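Local coordinates for UDP-galactopyranose mutase (Deinococcus radiodurans, PDB 3HDQ), which probably catalyses the interconversion of UDP-galactopyranose and UDP-galactofuranose, using a bound FAD cofactor, at residues A[101-106]-A[217-222]; A[67-72]-A[221-226]. One frame throughout, in Å; residues are numbered along the deposited sequence.

Contact 1: A[101-106]-A[217-222]; sequences FTEWRP and MPLHGY
The indole of W104 lies beside the start of 217-222: its CZ3 comes to 3.9 Å from CD of P218, and the backbone N of M217 lies in the ring plane at its edge. T102 CG2, a methyl from the loop just before the strand, sits over one face, toward the rim. Outside the two segments F95 stacks on the ring, while NE1 is hydrogen-bonded to OG of S99. The Y222 ring takes P218 CG on one face, and the imidazole of H220 takes L219 CG. Proline suits position 218 because it pairs with W104 in a non-hydrogen-bonded pair, where no amide hydrogen need face W104. One residue on, R105 N gives a nearly straight bond to M217 O (2.8 Å), and M217 N returns one to R105 O (2.8 Å). L219 N reaches E103 O at 2.9 Å, from 43° above the carbonyl plane. That oxygen is gripped twice, since T102 OG1 donates to it at 2.8 Å, in plane and on a lone pair. With OG1 anti to the backbone N (chi1 -172°), the hydroxyl also accepts at 2.7 Å from a water that bridges to H220 N and G221 O. An alanine at T102 would probably leave this water without one of its three mates, E103 O with a single donor, and the indole without the methyl on its face. L219 and E103 lie side by side, CD2 of L219 being 4.0 Å from CB of E103. At the backbone angles of G221 a CB would collide with the carbonyl O of H220, so glycine fits the end of the turn. The whole is an antiparallel pairing of 104-106, an outer strand of its small sheet, with the central strand 214-218, which leaves through a type I turn (P218 to G221) into helix 222-229.

Contact 2: A[67-72]-A[221-226]; sequences NAYDCY and GYTRMF. With FAD (flavin-adenine dinucleotide), chain L.
D70 meets the first turn of helix 222-229 with both carboxylate oxygens. From CB the chain turns into the position between backbone N and carbonyl carbon (chi1 61°), bringing CG within 3.4 Å of Y222 N. OD1 takes the hydrogen of Y222 N at 2.6 Å, on its syn side but 32° out of the carboxylate plane. OD2 is met from above that plane by T223 N at 3.1 Å, and receives a hydrogen at 2.8 Å from a water that in turn accepts from R224 N. Aspartate suits the place: an acid facing amides at a helix N-terminus would probably be stabilised as the anion. G221 at the N-cap suits it too, since a CB there would clash with OD1. T223 answers with its hydroxyl, OG1 donating to D70 O at 2.7 Å on a lone pair. The small A68 puts CB over one face of the Y222 ring, toward its rim, and 4.2 Å from F226 CE1. Just before A68, N67 N donates to a phosphate oxygen, O1A, of FAD at 2.9 Å. Thus 67-72 runs from the cofactor across the helix start into strand 71-72, paired with 78-79, while F39 of helix 39-50 meets F226 edge-to-face.

The two contacts, their centres 10 Å apart, share G221 and Y222, where strand 214-218 gives way to helix 222-229. Contact 1 is partly buried, works mainly through strand-to-strand backbone bonds, and reaches the surface at E103. Contact 2 is buried, relies on a carboxylate and a hydroxyl at a helix start, and touches FAD. They also meet directly: F101 CB lies 3.9 Å from M225 O, and T102 CB 4.0 Å from M225 CG, so the loop before strand 104-106 rests on the helix. Both reach D74 of the second subunit, H220 by packing and R224 by a salt bridge.

Contact 1: A[101-106]-A[217-222]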
loop_
_atom_site.group_PDB
_atom_site.type_symbol
_atom_site.label_atom_id
_atom_site.label_comp_id
_atom_site.label_asym_id
_atom_site.label_seq_id
_atom_site.Cartn_x
_atom_site.Cartn_y
_atom_site.Cartn_z
ATOM N N PHE A 101 3.446 -14.124 -10.302
ATOM C CA PHE A 101 3.401 -12.987 -9.380
ATOM C C PHE A 101 2.430 -13.128 -8.200
ATOM O O PHE A 101 2.303 -12.220 -7.381
ATOM C CB PHE A 101 3.112 -11.706 -10.167
ATOM C CG PHE A 101 3.977 -11.556 -11.389
ATOM C CD1 PHE A 101 3.480 -11.854 -12.649
ATOM C CD2 PHE A 101 5.304 -11.165 -11.268
ATOM C CE1 PHE A 101 4.285 -11.745 -13.772
ATOM C CE2 PHE A 101 6.118 -11.049 -12.387
ATOM C CZ PHE A 101 5.611 -11.335 -13.643
ATOM N N THR A 102 1.765 -14.272 -8.098
ATOM C CA THR A 102 0.820 -14.474 -7.018
ATOM C C THR A 102 0.399 -15.934 -6.946
ATOM O O THR A 102 0.436 -16.648 -7.935
ATOM C CB THR A 102 -0.441 -13.618 -7.241
ATOM O OG1 THR A 102 -1.283 -13.691 -6.088
ATOM C CG2 THR A 102 -1.215 -14.115 -8.464
ATOM N N GLU A 103 -0.012 -16.375 -5.771
ATOM C CA GLU A 103 -0.703 -17.646 -5.661
ATOM C C GLU A 103 -2.183 -17.345 -5.800
ATOM O O GLU A 103 -2.569 -16.178 -5.939
ATOM C CB GLU A 103 -0.427 -18.307 -4.325
ATOM C CG GLU A 103 0.977 -18.833 -4.159
ATOM C CD GLU A 103 1.361 -18.917 -2.693
ATOM O OE1 GLU A 103 1.559 -17.849 -2.067
ATOM O OE2 GLU A 103 1.450 -20.046 -2.165
ATOM N N TRP A 104 -3.006 -18.384 -5.719
ATOM C CA TRP A 104 -4.415 -18.266 -6.064
ATOM C C TRP A 104 -5.384 -18.860 -5.053
ATOM O O TRP A 104 -5.141 -19.921 -4.489
ATOM C CB TRP A 104 -4.657 -18.967 -7.394
ATOM C CG TRP A 104 -3.881 -18.391 -8.532
ATOM C CD1 TRP A 104 -2.716 -18.872 -9.057
ATOM C CD2 TRP A 104 -4.220 -17.231 -9.302
ATOM N NE1 TRP A 104 -2.312 -18.085 -10.111
ATOM C CE2 TRP A 104 -3.220 -17.075 -10.283
ATOM C CE3 TRP A 104 -5.281 -16.318 -9.264
ATOM C CZ2 TRP A 104 -3.247 -16.039 -11.215
ATOM C CZ3 TRP A 104 -5.304 -15.291 -10.188
ATOM C CH2 TRP A 104 -4.290 -15.158 -11.148
ATOM N N ARG A 105 -6.506 -18.173 -4.863
ATOM C CA ARG A 105 -7.654 -18.746 -4.176
ATOM C C ARG A 105 -8.707 -19.100 -5.218
ATOM O O ARG A 105 -9.229 -18.208 -5.882
ATOM C CB ARG A 105 -8.261 -17.740 -3.203
ATOM C CG ARG A 105 -9.476 -18.303 -2.469
ATOM C CD ARG A 105 -10.581 -17.264 -2.256
ATOM N NE ARG A 105 -11.735 -17.850 -1.581
ATOM C CZ ARG A 105 -12.993 -17.458 -1.754
ATOM N NH1 ARG A 105 -13.283 -16.470 -2.593
ATOM N NH2 ARG A 105 -13.971 -18.053 -1.083
ATOM N N PRO A 106 -9.036 -20.395 -5.363
ATOM C CA PRO A 106 -10.051 -20.775 -6.350
ATOM C C PRO A 106 -11.400 -20.147 -6.024
ATOM O O PRO A 106 -11.836 -20.169 -4.872
ATOM C CB PRO A 106 -10.128 -22.299 -6.208
ATOM C CG PRO A 106 -8.820 -22.688 -5.588
ATOM C CD PRO A 106 -8.493 -21.566 -4.655
ATOM N N MET A 217 -8.850 -15.992 -7.542
ATOM C CA MET A 217 -8.488 -14.664 -7.091
ATOM C C MET A 217 -7.055 -14.660 -6.551
ATOM O O MET A 217 -6.618 -15.631 -5.938
ATOM C CB MET A 217 -9.472 -14.183 -6.011
ATOM C CG MET A 217 -10.882 -13.900 -6.521
ATOM S SD MET A 217 -10.998 -12.481 -7.639
ATOM C CE MET A 217 -10.319 -11.178 -6.610
ATOM N N PRO A 218 -6.307 -13.578 -6.816
ATOM C CA PRO A 218 -4.963 -13.480 -6.244
ATOM C C PRO A 218 -5.029 -13.679 -4.726
ATOM O O PRO A 218 -5.745 -12.946 -4.028
ATOM C CB PRO A 218 -4.535 -12.057 -6.605
ATOM C CG PRO A 218 -5.266 -11.766 -7.875
ATOM C CD PRO A 218 -6.600 -12.476 -7.750
ATOM N N LEU A 219 -4.298 -14.677 -4.233
ATOM C CA LEU A 219 -4.425 -15.109 -2.841
ATOM C C LEU A 219 -4.347 -13.957 -1.823
ATOM O O LEU A 219 -5.126 -13.914 -0.867
ATOM C CB LEU A 219 -3.420 -16.212 -2.508
ATOM C CG LEU A 219 -3.528 -16.809 -1.095
ATOM C CD1 LEU A 219 -4.876 -17.476 -0.896
ATOM C CD2 LEU A 219 -2.418 -17.815 -0.841
ATOM N N HIS A 220 -3.436 -13.014 -2.033
ATOM C CA HIS A 220 -3.354 -11.874 -1.122
ATOM C C HIS A 220 -3.773 -10.561 -1.762
ATOM O O HIS A 220 -3.388 -9.478 -1.306
ATOM C CB HIS A 220 -1.957 -11.781 -0.524
ATOM C CG HIS A 220 -1.480 -13.075 0.060
ATOM N ND1 HIS A 220 -2.098 -13.679 1.134
ATOM C CD2 HIS A 220 -0.452 -13.885 -0.288
ATOM C CE1 HIS A 220 -1.473 -14.807 1.421
ATOM N NE2 HIS A 220 -0.466 -14.947 0.578
ATOM N N GLY A 221 -4.569 -10.666 -2.823
ATOM C CA GLY A 221 -5.108 -9.504 -3.495
ATOM C C GLY A 221 -4.273 -9.031 -4.671
ATOM O O GLY A 221 -3.128 -9.441 -4.849
ATOM N N TYR A 222 -4.862 -8.160 -5.479
ATOM C CA TYR A 222 -4.214 -7.621 -6.666
ATOM C C TYR A 222 -2.978 -6.784 -6.357
ATOM O O TYR A 222 -1.958 -6.897 -7.026
ATOM C CB TYR A 222 -5.219 -6.762 -7.451
ATOM C CG TYR A 222 -6.347 -7.573 -8.047
ATOM C CD1 TYR A 222 -7.585 -7.647 -7.423
ATOM C CD2 TYR A 222 -6.159 -8.286 -9.222
ATOM C CE1 TYR A 222 -8.607 -8.400 -7.969
ATOM C CE2 TYR A 222 -7.167 -9.041 -9.772
ATOM C CZ TYR A 222 -8.391 -9.099 -9.143
ATOM O OH TYR A 222 -9.396 -9.860 -9.701
HETATM O O HOH W 1 -1.665 -11.757 -4.222
#

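Contact 2: A[67-72]-A[221-226]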
loop_
_atom_site.group_PDB
_atom_site.type_symbol
_atom_site.label_atom_id
_atom_site.label_comp_id
_atom_site.label_asym_id
_atom_site.label_seq_id
_atom_site.Cartn_x
_atom_site.Cartn_y
_atom_site.Cartn_z
ATOM N N ASN A 67 -7.515 0.241 -12.098
ATOM C CA ASN A 67 -8.854 -0.077 -11.578
ATOM C C ASN A 67 -8.857 -1.261 -10.632
ATOM O O ASN A 67 -9.794 -1.431 -9.850
ATOM C CB ASN A 67 -9.829 -0.424 -12.725
ATOM C CG ASN A 67 -10.390 0.796 -13.394
ATOM O OD1 ASN A 67 -10.278 1.902 -12.866
ATOM N ND2 ASN A 67 -10.990 0.616 -14.566
ATOM N N ALA A 68 -7.841 -2.111 -10.760
ATOM C CA ALA A 68 -7.832 -3.396 -10.087
ATOM C C ALA A 68 -7.144 -3.299 -8.731
ATOM O O ALA A 68 -6.995 -4.295 -8.023
ATOM C CB ALA A 68 -7.156 -4.436 -10.951
ATOM N N TYR A 69 -6.725 -2.095 -8.374
ATOM C CA TYR A 69 -6.093 -1.873 -7.086
ATOM C C TYR A 69 -7.008 -2.362 -5.969
ATOM O O TYR A 69 -8.221 -2.146 -6.019
ATOM C CB TYR A 69 -5.833 -0.379 -6.920
ATOM C CG TYR A 69 -5.344 0.044 -5.553
ATOM C CD1 TYR A 69 -4.047 -0.227 -5.149
ATOM C CD2 TYR A 69 -6.164 0.747 -4.690
ATOM C CE1 TYR A 69 -3.582 0.184 -3.912
ATOM C CE2 TYR A 69 -5.714 1.158 -3.452
ATOM C CZ TYR A 69 -4.421 0.868 -3.070
ATOM O OH TYR A 69 -3.962 1.265 -1.844
ATOM N N ASP A 70 -6.439 -3.022 -4.966
ATOM C CA ASP A 70 -7.196 -3.319 -3.752
ATOM C C ASP A 70 -6.451 -2.900 -2.477
ATOM O O ASP A 70 -5.241 -2.677 -2.489
ATOM C CB ASP A 70 -7.631 -4.792 -3.692
ATOM C CG ASP A 70 -6.471 -5.754 -3.694
ATOM O OD1 ASP A 70 -6.686 -6.913 -4.094
ATOM O OD2 ASP A 70 -5.353 -5.371 -3.294
ATOM N N CYS A 71 -7.184 -2.777 -1.385
ATOM C CA CYS A 71 -6.596 -2.314 -0.140
ATOM C C CYS A 71 -7.483 -2.673 1.046
ATOM O O CYS A 71 -8.662 -3.014 0.894
ATOM C CB CYS A 71 -6.409 -0.801 -0.189
ATOM S SG CYS A 71 -7.975 0.071 -0.278
ATOM N N TYR A 72 -6.907 -2.601 2.234
ATOM C CA TYR A 72 -7.653 -2.865 3.453
ATOM C C TYR A 72 -8.312 -1.570 3.933
ATOM O O TYR A 72 -7.660 -0.521 3.989
ATOM C CB TYR A 72 -6.713 -3.431 4.518
ATOM C CG TYR A 72 -6.316 -4.878 4.293
ATOM C CD1 TYR A 72 -7.002 -5.911 4.929
ATOM C CD2 TYR A 72 -5.260 -5.215 3.455
ATOM C CE1 TYR A 72 -6.647 -7.234 4.738
ATOM C CE2 TYR A 72 -4.899 -6.547 3.257
ATOM C CZ TYR A 72 -5.599 -7.547 3.903
ATOM O OH TYR A 72 -5.262 -8.873 3.727
ATOM N N GLY A 221 -4.569 -10.666 -2.823
ATOM C CA GLY A 221 -5.108 -9.504 -3.495
ATOM C C GLY A 221 -4.273 -9.031 -4.671
ATOM O O GLY A 221 -3.128 -9.441 -4.849
ATOM N N TYR A 222 -4.862 -8.160 -5.479
ATOM C CA TYR A 222 -4.214 -7.621 -6.666
ATOM C C TYR A 222 -2.978 -6.784 -6.357
ATOM O O TYR A 222 -1.958 -6.897 -7.026
ATOM C CB TYR A 222 -5.219 -6.762 -7.451
ATOM C CG TYR A 222 -6.347 -7.573 -8.047
ATOM C CD1 TYR A 222 -7.585 -7.647 -7.423
ATOM C CD2 TYR A 222 -6.159 -8.286 -9.222
ATOM C CE1 TYR A 222 -8.607 -8.400 -7.969
ATOM C CE2 TYR A 222 -7.167 -9.041 -9.772
ATOM C CZ TYR A 222 -8.391 -9.099 -9.143
ATOM O OH TYR A 222 -9.396 -9.860 -9.701
ATOM N N THR A 223 -3.072 -5.939 -5.345
ATOM C CA THR A 223 -2.001 -4.992 -5.071
ATOM C C THR A 223 -0.677 -5.699 -4.789
ATOM O O THR A 223 0.364 -5.339 -5.362
ATOM C CB THR A 223 -2.393 -4.012 -3.953
ATOM O OG1 THR A 223 -3.474 -3.208 -4.423
ATOM C CG2 THR A 223 -1.222 -3.107 -3.566
ATOM N N ARG A 224 -0.727 -6.710 -3.929
ATOM C CA ARG A 224 0.423 -7.574 -3.697
ATOM C C ARG A 224 0.985 -8.142 -5.009
ATOM O O ARG A 224 2.193 -8.152 -5.214
ATOM C CB ARG A 224 0.052 -8.699 -2.726
ATOM C CG ARG A 224 -0.202 -8.189 -1.311
ATOM C CD ARG A 224 1.107 -7.949 -0.588
ATOM N NE ARG A 224 1.858 -9.201 -0.528
ATOM C CZ ARG A 224 1.647 -10.152 0.381
ATOM N NH1 ARG A 224 0.717 -9.987 1.319
ATOM N NH2 ARG A 224 2.368 -11.267 0.353
ATOM N N MET A 225 0.101 -8.602 -5.894
ATOM C CA MET A 225 0.507 -9.154 -7.185
ATOM C C MET A 225 1.205 -8.079 -8.030
ATOM O O MET A 225 2.304 -8.293 -8.551
ATOM C CB MET A 225 -0.713 -9.716 -7.939
ATOM C CG MET A 225 -0.405 -10.259 -9.335
ATOM S SD MET A 225 -1.891 -10.543 -10.313
ATOM C CE MET A 225 -2.278 -8.862 -10.788
ATOM N N PHE A 226 0.559 -6.924 -8.154
ATOM C CA PHE A 226 1.151 -5.793 -8.849
ATOM C C PHE A 226 2.519 -5.398 -8.288
ATOM O O PHE A 226 3.439 -5.139 -9.053
ATOM C CB PHE A 226 0.190 -4.599 -8.873
ATOM C CG PHE A 226 -0.832 -4.685 -9.975
ATOM C CD1 PHE A 226 -2.119 -5.109 -9.716
ATOM C CD2 PHE A 226 -0.488 -4.379 -11.281
ATOM C CE1 PHE A 226 -3.056 -5.207 -10.739
ATOM C CE2 PHE A 226 -1.421 -4.467 -12.307
ATOM C CZ PHE A 226 -2.707 -4.884 -12.036
HETATM P PA FAD L . -6.677 0.968 -16.053
HETATM O O1A FAD L . -6.853 0.174 -14.897
HETATM O O2A FAD L . -7.754 1.862 -16.171
HETATM O O5B FAD L . -5.353 1.742 -15.851
HETATM C C5B FAD L . -4.936 2.805 -16.622
HETATM C C4B FAD L . -4.189 3.733 -15.722
HETATM O O4B FAD L . -3.728 4.821 -16.439
HETATM C C3B FAD L . -5.134 4.287 -14.683
HETATM O O3B FAD L . -4.793 3.915 -13.390
HETATM C C2B FAD L . -5.025 5.767 -14.838
HETATM O O2B FAD L . -4.956 6.356 -13.596
HETATM C C1B FAD L . -3.761 5.934 -15.628
HETATM N N9A FAD L . -3.746 7.199 -16.355
HETATM C C8A FAD L . -4.642 7.678 -17.225
HETATM N N7A FAD L . -4.267 8.858 -17.648
HETATM C C5A FAD L . -3.123 9.166 -17.059
HETATM C C6A FAD L . -2.286 10.258 -17.117
HETATM N N6A FAD L . -2.474 11.187 -17.991
HETATM N N1A FAD L . -1.158 10.294 -16.380
HETATM C C2A FAD L . -0.853 9.263 -15.566
HETATM N N3A FAD L . -1.674 8.193 -15.510
HETATM C C4A FAD L . -2.793 8.141 -16.228
HETATM N N1 FAD L . -12.364 -7.222 -15.315
HETATM C C2 FAD L . -12.408 -8.540 -15.092
HETATM O O2 FAD L . -11.720 -9.298 -15.707
HETATM N N3 FAD L . -13.240 -8.995 -14.151
HETATM C C4 FAD L . -14.014 -8.139 -13.442
HETATM O O4 FAD L . -14.756 -8.528 -12.605
HETATM C C4X FAD L . -13.963 -6.818 -13.695
HETATM N N5 FAD L . -14.751 -5.978 -12.994
HETATM C C5X FAD L . -14.696 -4.655 -13.245
HETATM C C6 FAD L . -15.493 -3.806 -12.516
HETATM C C7 FAD L . -15.445 -2.462 -12.759
HETATM C C7M FAD L . -16.299 -1.539 -11.991
HETATM C C8 FAD L . -14.600 -1.965 -13.708
HETATM C C8M FAD L . -14.594 -0.501 -13.938
HETATM C C9 FAD L . -13.795 -2.820 -14.433
HETATM C C9A FAD L . -13.841 -4.173 -14.212
HETATM N N10 FAD L . -13.046 -5.034 -14.911
HETATM C C10 FAD L . -13.126 -6.354 -14.644
HETATM C "C1'" FAD L . -12.198 -4.574 -16.040
HETATM C "C2'" FAD L . -10.809 -4.153 -15.618
HETATM O "O2'" FAD L . -10.976 -3.078 -14.765
HETATM C "C3'" FAD L . -9.936 -3.702 -16.785
HETATM O "O3'" FAD L . -9.647 -4.671 -17.692
HETATM C "C4'" FAD L . -8.551 -3.432 -16.323
HETATM O "O4'" FAD L . -8.692 -3.036 -14.993
HETATM C "C5'" FAD L . -7.964 -2.377 -17.213
HETATM O "O5'" FAD L . -6.586 -2.308 -17.220
HETATM P P FAD L . -5.906 -1.088 -17.895
HETATM O O1P FAD L . -4.533 -1.090 -17.579
HETATM O O2P FAD L . -6.068 -1.247 -19.290
HETATM O O3P FAD L . -6.636 0.204 -17.415
HETATM O O HOH W 2 -3.175 -6.900 -2.312
#